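Local structure of penicillin-binding protein PbpB (Mycobacterium tuberculosis, 6KGU) at residues A[519-524]-A[530-535]; A[459-464]-A[473-478]. The protein makes cross-linked peptidoglycan from lipid intermediates during cell-wall synthesis and binds penicillins and other beta-lactam antibiotics at its transpeptidase domain. All coordinates share one frame; numbering follows the deposited sequence.

Interaction 1 (A[519-524]-A[530-535]); sequences ARNSDG and AAPLFH. With CO (cobalt (II) ion), chain C.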
# COMPACT_ATOMS: atom_id res chain seq x y z
N ALA A 519 -18.78 7.62 1.17
CA ALA A 519 -20.16 7.54 1.64
C ALA A 519 -20.72 6.13 1.51
O ALA A 519 -21.70 5.80 2.19
CB ALA A 519 -21.03 8.54 0.87
N ARG A 520 -20.12 5.30 0.66
CA ARG A 520 -20.61 3.96 0.34
C ARG A 520 -19.41 3.03 0.19
O ARG A 520 -18.25 3.46 0.20
CB ARG A 520 -21.46 3.95 -0.94
CG ARG A 520 -22.71 4.84 -0.86
CD ARG A 520 -23.37 5.03 -2.23
NE ARG A 520 -22.55 5.82 -3.13
CZ ARG A 520 -22.50 7.15 -3.09
NH1 ARG A 520 -23.23 7.81 -2.21
NH2 ARG A 520 -21.71 7.80 -3.93
N ASN A 521 -19.69 1.73 0.05
CA ASN A 521 -18.71 0.73 -0.37
C ASN A 521 -17.99 1.09 -1.66
O ASN A 521 -18.49 1.91 -2.44
CB ASN A 521 -19.37 -0.63 -0.60
CG ASN A 521 -19.41 -1.45 0.62
OD1 ASN A 521 -19.23 -0.93 1.72
ND2 ASN A 521 -19.67 -2.75 0.46
N SER A 522 -16.85 0.43 -1.91
CA SER A 522 -16.10 0.69 -3.12
C SER A 522 -16.86 0.24 -4.36
O SER A 522 -16.56 0.73 -5.46
CB SER A 522 -14.71 0.03 -3.08
OG SER A 522 -14.79 -1.39 -2.95
N ASP A 523 -17.85 -0.64 -4.22
CA ASP A 523 -18.70 -0.98 -5.36
C ASP A 523 -20.02 -0.21 -5.35
O ASP A 523 -20.89 -0.48 -6.18
CB ASP A 523 -18.96 -2.48 -5.40
CG ASP A 523 -19.83 -2.95 -4.27
OD1 ASP A 523 -20.04 -2.17 -3.31
OD2 ASP A 523 -20.30 -4.11 -4.35
N GLY A 524 -20.19 0.73 -4.43
CA GLY A 524 -21.36 1.59 -4.40
C GLY A 524 -22.52 1.07 -3.58
O GLY A 524 -23.58 1.72 -3.57
N ALA A 530 -13.56 -1.07 1.70
CA ALA A 530 -12.71 -1.26 0.54
C ALA A 530 -12.60 -2.72 0.13
O ALA A 530 -11.95 -3.03 -0.86
CB ALA A 530 -11.31 -0.71 0.81
N ALA A 531 -13.21 -3.63 0.90
CA ALA A 531 -13.14 -5.05 0.58
C ALA A 531 -13.56 -5.37 -0.86
O ALA A 531 -12.86 -6.17 -1.50
CB ALA A 531 -13.96 -5.84 1.61
N PRO A 532 -14.61 -4.78 -1.44
CA PRO A 532 -14.94 -5.12 -2.84
C PRO A 532 -13.87 -4.76 -3.83
O PRO A 532 -13.72 -5.46 -4.84
CB PRO A 532 -16.24 -4.34 -3.11
CG PRO A 532 -16.83 -4.13 -1.74
CD PRO A 532 -15.65 -3.92 -0.85
N LEU A 533 -13.10 -3.69 -3.58
CA LEU A 533 -12.04 -3.34 -4.53
C LEU A 533 -10.90 -4.35 -4.46
O LEU A 533 -10.30 -4.70 -5.49
CB LEU A 533 -11.55 -1.92 -4.26
CG LEU A 533 -10.41 -1.39 -5.12
CD1 LEU A 533 -10.72 -1.57 -6.62
CD2 LEU A 533 -10.20 0.09 -4.80
N PHE A 534 -10.59 -4.84 -3.26
CA PHE A 534 -9.61 -5.91 -3.16
C PHE A 534 -10.11 -7.16 -3.88
O PHE A 534 -9.34 -7.83 -4.57
CB PHE A 534 -9.31 -6.22 -1.69
CG PHE A 534 -8.43 -7.44 -1.49
CD1 PHE A 534 -9.00 -8.71 -1.39
CD2 PHE A 534 -7.04 -7.31 -1.42
CE1 PHE A 534 -8.18 -9.84 -1.22
CE2 PHE A 534 -6.22 -8.43 -1.23
CZ PHE A 534 -6.80 -9.70 -1.14
N HIS A 535 -11.39 -7.51 -3.67
CA HIS A 535 -12.02 -8.63 -4.36
C HIS A 535 -11.79 -8.57 -5.87
O HIS A 535 -11.32 -9.54 -6.49
CB HIS A 535 -13.52 -8.63 -4.06
CG HIS A 535 -14.28 -9.71 -4.76
ND1 HIS A 535 -14.43 -10.97 -4.23
CD2 HIS A 535 -14.94 -9.71 -5.94
CE1 HIS A 535 -15.14 -11.71 -5.06
NE2 HIS A 535 -15.47 -10.97 -6.10
CO CO C . -16.38 -11.41 -8.00
O HOH W 1 -14.99 -10.35 -9.21
O HOH W 2 -15.05 -12.53 -8.62
O HOH W 3 -15.91 -13.43 -7.47
O HOH W 4 -16.01 -9.46 -8.91
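The first torsion of Ser522 (chi1 60°) sets OG between its own backbone N and carbonyl carbon, and this aims the hydroxyl at the first turn of helix 531-544. OG ends 2.9 Å from Leu533 N. Leu533 N makes a weak backbone bond to Ala530 O. The serine oxygen rests on the proline ring, 3.3 Å from Pro532 CB and 3.4 Å from Pro532 CD. It also meets the first side-chain carbon of Leu533, with OG 3.5 Å from CB. Ser522 thus touches two consecutive helix residues.

The neighbours of Ser522 cover more of the same ring. Asp523 (chi1 69°) brings its CB to 4.0 Å from Pro532 CB. Asn521 sends ND2 to Pro532 CG at 3.8 Å. Both side chains cross the proline at about a right angle. The partners on the ring are carbons, so these are plain van der Waals touches. One oxygen of each is bonded nearby: Asn521 OD1 accepts from Ser529 N, and Asp523 OD1 from Ala525 N. The backbone itself folds into a type I turn, closed by Gly524 N bonding to Asn521 O.

Ser522 and Leu533 also touch Ala212 of helix 199-216, and Leu533 reaches Ile513 on strand 509-516. One turn further on, His535 NE2 binds the cobalt ion at 2.1 Å. Water oxygens are modelled round the metal, but some are too close together to be trusted as separate ligands. His535 ND1 bonds to Gly466 O, which helps fix the ring's rotation. The arrangement is a turn packed on a helix start, joining strand 509-516 to the C-terminal helix of the penicillin-binding transpeptidase fold.

Interaction 2 (A[459-464]-A[473-478]); sequences QGTGPT and AGKTGT. With AZR (2-({[(1Z)-1-(2-amino-1,3-thiazol-4-yl)-2-oxo-2-{[(2S,3S)-1-oxo-3-(sulfoamino)butan-2-yl]amino}ethylidene]amino}oxy)-2-methylpropanoic acid), chain B.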
# COMPACT_ATOMS: atom_id res chain seq x y z
N GLN A 459 -18.23 -15.01 10.88
CA GLN A 459 -17.97 -14.10 9.76
C GLN A 459 -16.99 -13.02 10.18
O GLN A 459 -17.10 -12.45 11.26
CB GLN A 459 -19.26 -13.45 9.28
CG GLN A 459 -19.08 -12.57 8.04
CD GLN A 459 -20.38 -12.43 7.28
OE1 GLN A 459 -20.91 -13.42 6.79
NE2 GLN A 459 -20.91 -11.21 7.22
N GLY A 460 -16.01 -12.74 9.30
CA GLY A 460 -15.08 -11.65 9.51
C GLY A 460 -15.66 -10.31 9.08
O GLY A 460 -16.81 -10.20 8.65
N THR A 461 -14.85 -9.26 9.22
CA THR A 461 -15.28 -7.91 8.87
C THR A 461 -15.33 -7.68 7.36
O THR A 461 -15.98 -6.72 6.93
CB THR A 461 -14.35 -6.88 9.51
OG1 THR A 461 -13.00 -7.16 9.11
CG2 THR A 461 -14.46 -6.88 11.05
N GLY A 462 -14.65 -8.50 6.55
CA GLY A 462 -14.57 -8.25 5.12
C GLY A 462 -14.88 -9.43 4.22
O GLY A 462 -14.07 -9.80 3.36
N PRO A 463 -16.06 -10.04 4.37
CA PRO A 463 -16.37 -11.23 3.56
C PRO A 463 -16.45 -10.95 2.06
O PRO A 463 -16.14 -11.85 1.27
CB PRO A 463 -17.72 -11.70 4.12
CG PRO A 463 -18.34 -10.45 4.67
CD PRO A 463 -17.18 -9.67 5.25
N THR A 464 -16.82 -9.73 1.64
CA THR A 464 -16.80 -9.46 0.20
C THR A 464 -15.38 -9.46 -0.37
O THR A 464 -15.22 -9.52 -1.59
CB THR A 464 -17.51 -8.13 -0.14
OG1 THR A 464 -16.79 -7.01 0.38
CG2 THR A 464 -18.93 -8.11 0.44
N ALA A 473 -6.49 -13.53 2.05
CA ALA A 473 -6.26 -13.14 3.43
C ALA A 473 -5.99 -11.64 3.48
O ALA A 473 -5.32 -11.12 2.59
CB ALA A 473 -5.07 -13.90 4.04
N GLY A 474 -6.51 -10.97 4.50
CA GLY A 474 -6.38 -9.53 4.58
C GLY A 474 -6.88 -8.96 5.89
O GLY A 474 -7.16 -9.68 6.85
N LYS A 475 -7.00 -7.63 5.92
CA LYS A 475 -7.45 -6.91 7.10
C LYS A 475 -8.09 -5.60 6.66
O LYS A 475 -7.53 -4.88 5.84
CB LYS A 475 -6.29 -6.64 8.07
CG LYS A 475 -6.71 -5.95 9.37
CD LYS A 475 -7.52 -6.90 10.24
CE LYS A 475 -8.14 -6.19 11.43
NZ LYS A 475 -9.38 -5.44 11.07
N THR A 476 -9.25 -5.30 7.25
CA THR A 476 -10.00 -4.07 7.05
C THR A 476 -9.53 -3.00 8.03
O THR A 476 -9.04 -3.31 9.11
CB THR A 476 -11.49 -4.30 7.27
OG1 THR A 476 -11.65 -5.12 8.44
CG2 THR A 476 -12.15 -4.99 6.06
N GLY A 477 -9.69 -1.73 7.63
CA GLY A 477 -9.49 -0.63 8.54
C GLY A 477 -10.53 0.47 8.38
O GLY A 477 -10.94 0.79 7.26
N THR A 478 -10.96 1.05 9.50
CA THR A 478 -11.91 2.16 9.55
C THR A 478 -11.41 3.09 10.65
O THR A 478 -11.65 2.85 11.84
CB THR A 478 -13.33 1.68 9.85
OG1 THR A 478 -13.70 0.63 8.95
CG2 THR A 478 -14.35 2.84 9.72
C7 AZR B . -13.80 -1.19 14.11
S8 AZR B . -7.79 4.72 15.06
O9 AZR B . -9.96 -0.04 12.09
O10 AZR B . -11.45 1.26 16.37
O11 AZR B . -13.70 2.95 14.97
N12 AZR B . -12.13 -2.27 12.63
N13 AZR B . -11.50 1.08 14.10
N14 AZR B . -12.61 3.87 14.93
N15 AZR B . -10.26 5.38 14.65
N16 AZR B . -8.72 7.11 14.25
S17 AZR B . -12.67 -2.70 11.19
C18 AZR B . -12.56 -1.00 13.26
C19 AZR B . -11.38 -0.37 14.02
C20 AZR B . -10.13 -0.63 13.13
C21 AZR B . -11.46 1.77 15.26
C22 AZR B . -11.50 3.25 15.08
C23 AZR B . -14.95 3.57 14.77
C24 AZR B . -10.24 4.04 15.02
C25 AZR B . -9.02 3.52 15.28
C26 AZR B . -9.04 5.86 14.62
C27 AZR B . -14.98 4.00 13.31
C28 AZR B . -16.08 2.59 15.07
C29 AZR B . -15.05 4.78 15.70
O30 AZR B . -14.35 4.92 16.67
O31 AZR B . -15.98 5.60 15.35
O32 AZR B . -14.03 -3.08 11.32
O33 AZR B . -11.91 -4.02 10.83
O34 AZR B . -12.26 -1.72 10.25
O HOH W 5 -10.87 -7.65 10.60
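This is a polar, hydroxyl-to-hydroxyl contact in the wall of the drug pocket, between loop 459-464 and strand 473-483, which borders the active site. Thr461 OG1 and Thr476 OG1 are 2.5 Å apart. In both threonines OG1 sits between the backbone N and the carbonyl carbon (chi1 55° and 43°), which turns the two hydroxyls toward each other. Beside this pair, the methyl of Thr476 rests against Gly462, with CG2 4.2 Å from CA.

Thr476 OG1 donates to oxygen O33 of the sulfoamino group of the opened aztreonam (AZR) at 2.6 Å. Thr461 would then be the donor to Thr476, but a water bonded to Thr461 OG1 could also take that hydrogen, so its course is not settled. The same water accepts from Lys475 NZ at 2.7 Å and links the two segments a second time. The lysine chain, bent at chi2 and chi4, lets NZ hydrogen-bond to Thr476 O and to Ser324 OG. It also comes 2.9 Å from AZR O33.

Further along the strand, Thr478 grips the drug from backbone and side chain. Its N gives a nearly straight bond (178°) to AZR O9, its O accepts from AZR N13, and OG1 donates to AZR O34. O9 probably lies in the oxyanion hole, with Ser269, the likely acylated serine, close by. Lys475-Thr476-Gly477 fits the KTG motif of this family. Hydroxyls and an amine gathered round the sulfoamino group imply a site suited to an anionic group, probably as in the binding of the substrate's carboxylate.

How the interactions relate
Both contacts are largely buried, and both belong to the transpeptidase domain, with centres about 11 Å apart. They meet directly. Thr464 of 459-464 packs its OG1 against Ala531 and Pro532 of 530-535, and Phe534 approaches Ala473. Both involve the same antiparallel sheet: interaction 2 uses its strand 473-483, while interaction 1 connects strand 509-516 to the helix that packs on it. Their chemistry differs. Interaction 1 is mainly van der Waals packing around a proline, with a metal bound nearby at a partly exposed histidine. Interaction 2 buries less surface but is built from hydroxyls, an amine and water around the bound drug.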